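Local coordinates for P43 (Trichuris muris, PDB 6QIX), which is the major secreted protein of a whipworm parasite, tethers to matrix and inhibits the function of the host cytokine interleukin-13, at residues 119-124 with 162-167. Residues are numbered along the deposited sequence; the frame is centred on the assembly and turned at random.
Sequences CGYAFI and GMCKCC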
ATOM      1  N   CYS A 119      -4.647   9.838  -9.956  1.00 24.17           N
ATOM      2  CA  CYS A 119      -4.711  10.518  -8.666  1.00 21.06           C
ATOM      3  C   CYS A 119      -4.679   9.447  -7.577  1.00 20.25           C
ATOM      4  O   CYS A 119      -5.680   9.108  -6.932  1.00 23.54           O
ATOM      5  CB  CYS A 119      -5.933  11.435  -8.607  1.00 22.25           C
ATOM      6  SG  CYS A 119      -5.789  12.777  -9.889  1.00 25.22           S
ATOM      7  N   GLY A 120      -3.485   8.908  -7.365  1.00 18.97           N
ATOM      8  CA  GLY A 120      -3.334   7.724  -6.540  1.00 19.71           C
ATOM      9  C   GLY A 120      -2.859   7.971  -5.123  1.00 18.70           C
ATOM     10  O   GLY A 120      -2.457   7.025  -4.443  1.00 17.06           O
ATOM     11  N   TYR A 121      -2.931   9.215  -4.640  1.00 18.18           N
ATOM     12  CA  TYR A 121      -2.324   9.541  -3.350  1.00 17.71           C
ATOM     13  C   TYR A 121      -2.947   8.802  -2.173  1.00 18.07           C
ATOM     14  O   TYR A 121      -2.301   8.662  -1.125  1.00 18.55           O
ATOM     15  CB  TYR A 121      -2.415  11.039  -3.144  1.00 17.15           C
ATOM     16  CG  TYR A 121      -1.596  11.755  -4.185  1.00 16.97           C
ATOM     17  CD1 TYR A 121      -0.239  11.920  -3.989  1.00 19.98           C
ATOM     18  CD2 TYR A 121      -2.145  12.194  -5.372  1.00 18.32           C
ATOM     19  CE1 TYR A 121       0.546  12.537  -4.886  1.00 22.14           C
ATOM     20  CE2 TYR A 121      -1.345  12.867  -6.328  1.00 18.06           C
ATOM     21  CZ  TYR A 121      -0.001  13.030  -6.072  1.00 21.87           C
ATOM     22  OH  TYR A 121       0.826  13.640  -6.969  1.00 24.04           O
ATOM     23  N   ALA A 122      -4.161   8.304  -2.315  1.00 15.55           N
ATOM     24  CA  ALA A 122      -4.778   7.581  -1.204  1.00 16.96           C
ATOM     25  C   ALA A 122      -4.246   6.177  -1.002  1.00 16.20           C
ATOM     26  O   ALA A 122      -4.420   5.620   0.098  1.00 18.87           O
ATOM     27  CB  ALA A 122      -6.292   7.467  -1.391  1.00 21.73           C
ATOM     28  N   PHE A 123      -3.626   5.570  -2.004  1.00 15.32           N
ATOM     29  CA  PHE A 123      -3.231   4.167  -1.845  1.00 16.01           C
ATOM     30  C   PHE A 123      -1.759   3.909  -2.129  1.00 18.89           C
ATOM     31  O   PHE A 123      -1.309   2.752  -1.980  1.00 20.37           O
ATOM     32  CB  PHE A 123      -4.116   3.252  -2.719  1.00 16.83           C
ATOM     33  CG  PHE A 123      -4.247   3.706  -4.144  1.00 14.02           C
ATOM     34  CD1 PHE A 123      -3.314   3.312  -5.089  1.00 15.30           C
ATOM     35  CD2 PHE A 123      -5.300   4.527  -4.526  1.00 16.34           C
ATOM     36  CE1 PHE A 123      -3.402   3.737  -6.373  1.00 16.96           C
ATOM     37  CE2 PHE A 123      -5.408   4.960  -5.829  1.00 16.77           C
ATOM     38  CZ  PHE A 123      -4.460   4.548  -6.761  1.00 15.42           C
ATOM     39  N   ILE A 124      -0.978   4.937  -2.503  1.00 19.59           N
ATOM     40  CA  ILE A 124       0.461   4.693  -2.700  1.00 21.16           C
ATOM     41  C   ILE A 124       1.123   4.189  -1.411  1.00 20.25           C
ATOM     42  O   ILE A 124       2.164   3.497  -1.458  1.00 21.57           O
ATOM     43  CB  ILE A 124       1.184   5.945  -3.240  1.00 29.98           C
ATOM     44  CG1 ILE A 124       0.981   7.140  -2.314  1.00 30.17           C
ATOM     45  CG2 ILE A 124       0.709   6.231  -4.634  1.00 37.52           C
ATOM     46  CD1 ILE A 124       1.502   8.427  -2.896  1.00 35.56           C
ATOM     47  N   GLY A 162      -6.300  17.795 -15.821  1.00 26.87           N
ATOM     48  CA  GLY A 162      -4.971  17.206 -15.894  1.00 25.49           C
ATOM     49  C   GLY A 162      -4.176  17.257 -14.617  1.00 25.90           C
ATOM     50  O   GLY A 162      -2.974  16.930 -14.625  1.00 26.95           O
ATOM     51  N   MET A 163      -4.809  17.657 -13.515  1.00 25.37           N
ATOM     52  CA  MET A 163      -4.179  17.734 -12.215  1.00 24.94           C
ATOM     53  C   MET A 163      -5.079  17.023 -11.203  1.00 22.46           C
ATOM     54  O   MET A 163      -6.240  16.725 -11.486  1.00 23.58           O
ATOM     55  CB  MET A 163      -3.945  19.201 -11.825  1.00 27.28           C
ATOM     56  CG  MET A 163      -3.013  19.986 -12.770  1.00 30.73           C
ATOM     57  SD  MET A 163      -1.352  19.309 -12.756  1.00 34.52           S
ATOM     58  CE  MET A 163      -0.768  19.684 -11.108  1.00 36.04           C
ATOM     59  N   CYS A 164      -4.524  16.761 -10.021  1.00 21.11           N
ATOM     60  CA  CYS A 164      -5.272  16.171  -8.918  1.00 18.94           C
ATOM     61  C   CYS A 164      -5.567  17.225  -7.869  1.00 20.13           C
ATOM     62  O   CYS A 164      -4.681  18.000  -7.490  1.00 22.58           O
ATOM     63  CB  CYS A 164      -4.503  15.011  -8.283  1.00 22.18           C
ATOM     64  SG  CYS A 164      -4.026  13.751  -9.507  1.00 23.23           S
ATOM     65  N   LYS A 165      -6.817  17.247  -7.395  1.00 18.13           N
ATOM     66  CA  LYS A 165      -7.259  18.141  -6.324  1.00 17.29           C
ATOM     67  C   LYS A 165      -7.617  17.286  -5.123  1.00 16.95           C
ATOM     68  O   LYS A 165      -8.472  16.397  -5.241  1.00 17.02           O
ATOM     69  CB  LYS A 165      -8.476  18.981  -6.743  1.00 17.11           C
ATOM     70  CG  LYS A 165      -8.222  19.795  -8.049  1.00 19.76           C
ATOM     71  CD  LYS A 165      -7.154  20.861  -7.799  1.00 23.00           C
ATOM     72  CE  LYS A 165      -6.945  21.647  -9.074  1.00 26.31           C
ATOM     73  NZ  LYS A 165      -6.222  22.927  -8.851  1.00 28.95           N
ATOM     74  N   CYS A 166      -6.943  17.520  -3.993  1.00 17.47           N
ATOM     75  CA  CYS A 166      -7.009  16.577  -2.864  1.00 18.12           C
ATOM     76  C   CYS A 166      -7.246  17.278  -1.539  1.00 16.45           C
ATOM     77  O   CYS A 166      -6.709  18.361  -1.300  1.00 16.00           O
ATOM     78  CB  CYS A 166      -5.743  15.777  -2.724  1.00 20.84           C
ATOM     79  SG  CYS A 166      -5.242  14.818  -4.204  1.00 27.13           S
ATOM     80  N   CYS A 167      -8.023  16.623  -0.665  1.00 16.59           N
ATOM     81  CA  CYS A 167      -8.306  17.046   0.694  1.00 17.51           C
ATOM     82  C   CYS A 167      -8.190  15.780   1.547  1.00 16.71           C
ATOM     83  O   CYS A 167      -8.325  14.680   1.018  1.00 19.18           O
ATOM     84  CB  CYS A 167      -9.727  17.645   0.833  1.00 17.33           C
ATOM     85  SG  CYS A 167     -10.140  18.949  -0.264  1.00 22.28           S
TER
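Sulfurs of two different disulfides, Cys164 SG and Cys166 SG, both approach the ring of Tyr121. The covalent link across the contact is the Cys119–Cys164 disulfide, SG to SG 2.1 Å, with a torsion of -87° about the S–S bond, close to the relaxed right-angle value. In both cysteines SG lies anti to the carbonyl carbon and CB points toward the other segment; the bridge holds Cys119 CA and Cys164 CA 5.7 Å apart. Cys164 SG sits at the edge of the Tyr121 ring, near its plane, 4.3 Å from Tyr121 CE2. Cys166, two residues along the strand and on the same side of it, brings its SG within 4.2 Å of Tyr121 CD2. The line from the Tyr121 ring centroid to this sulfur is 5.2 Å long and 49° off the ring normal, an oblique sulfur-aromatic contact. That sulfur is bonded to Cys157. At the far end of the ring, Tyr121 OH hydrogen-bonds to Pro112 O, which fixes the phenol end of the side chain. The bridge thus pins the loop leading to helix 126-129 onto the central strand 163-168 of a three-stranded antiparallel sheet, flanked by strands 109-112 and 155-160, while Phe123, farther along the loop, packs on helix 315-325.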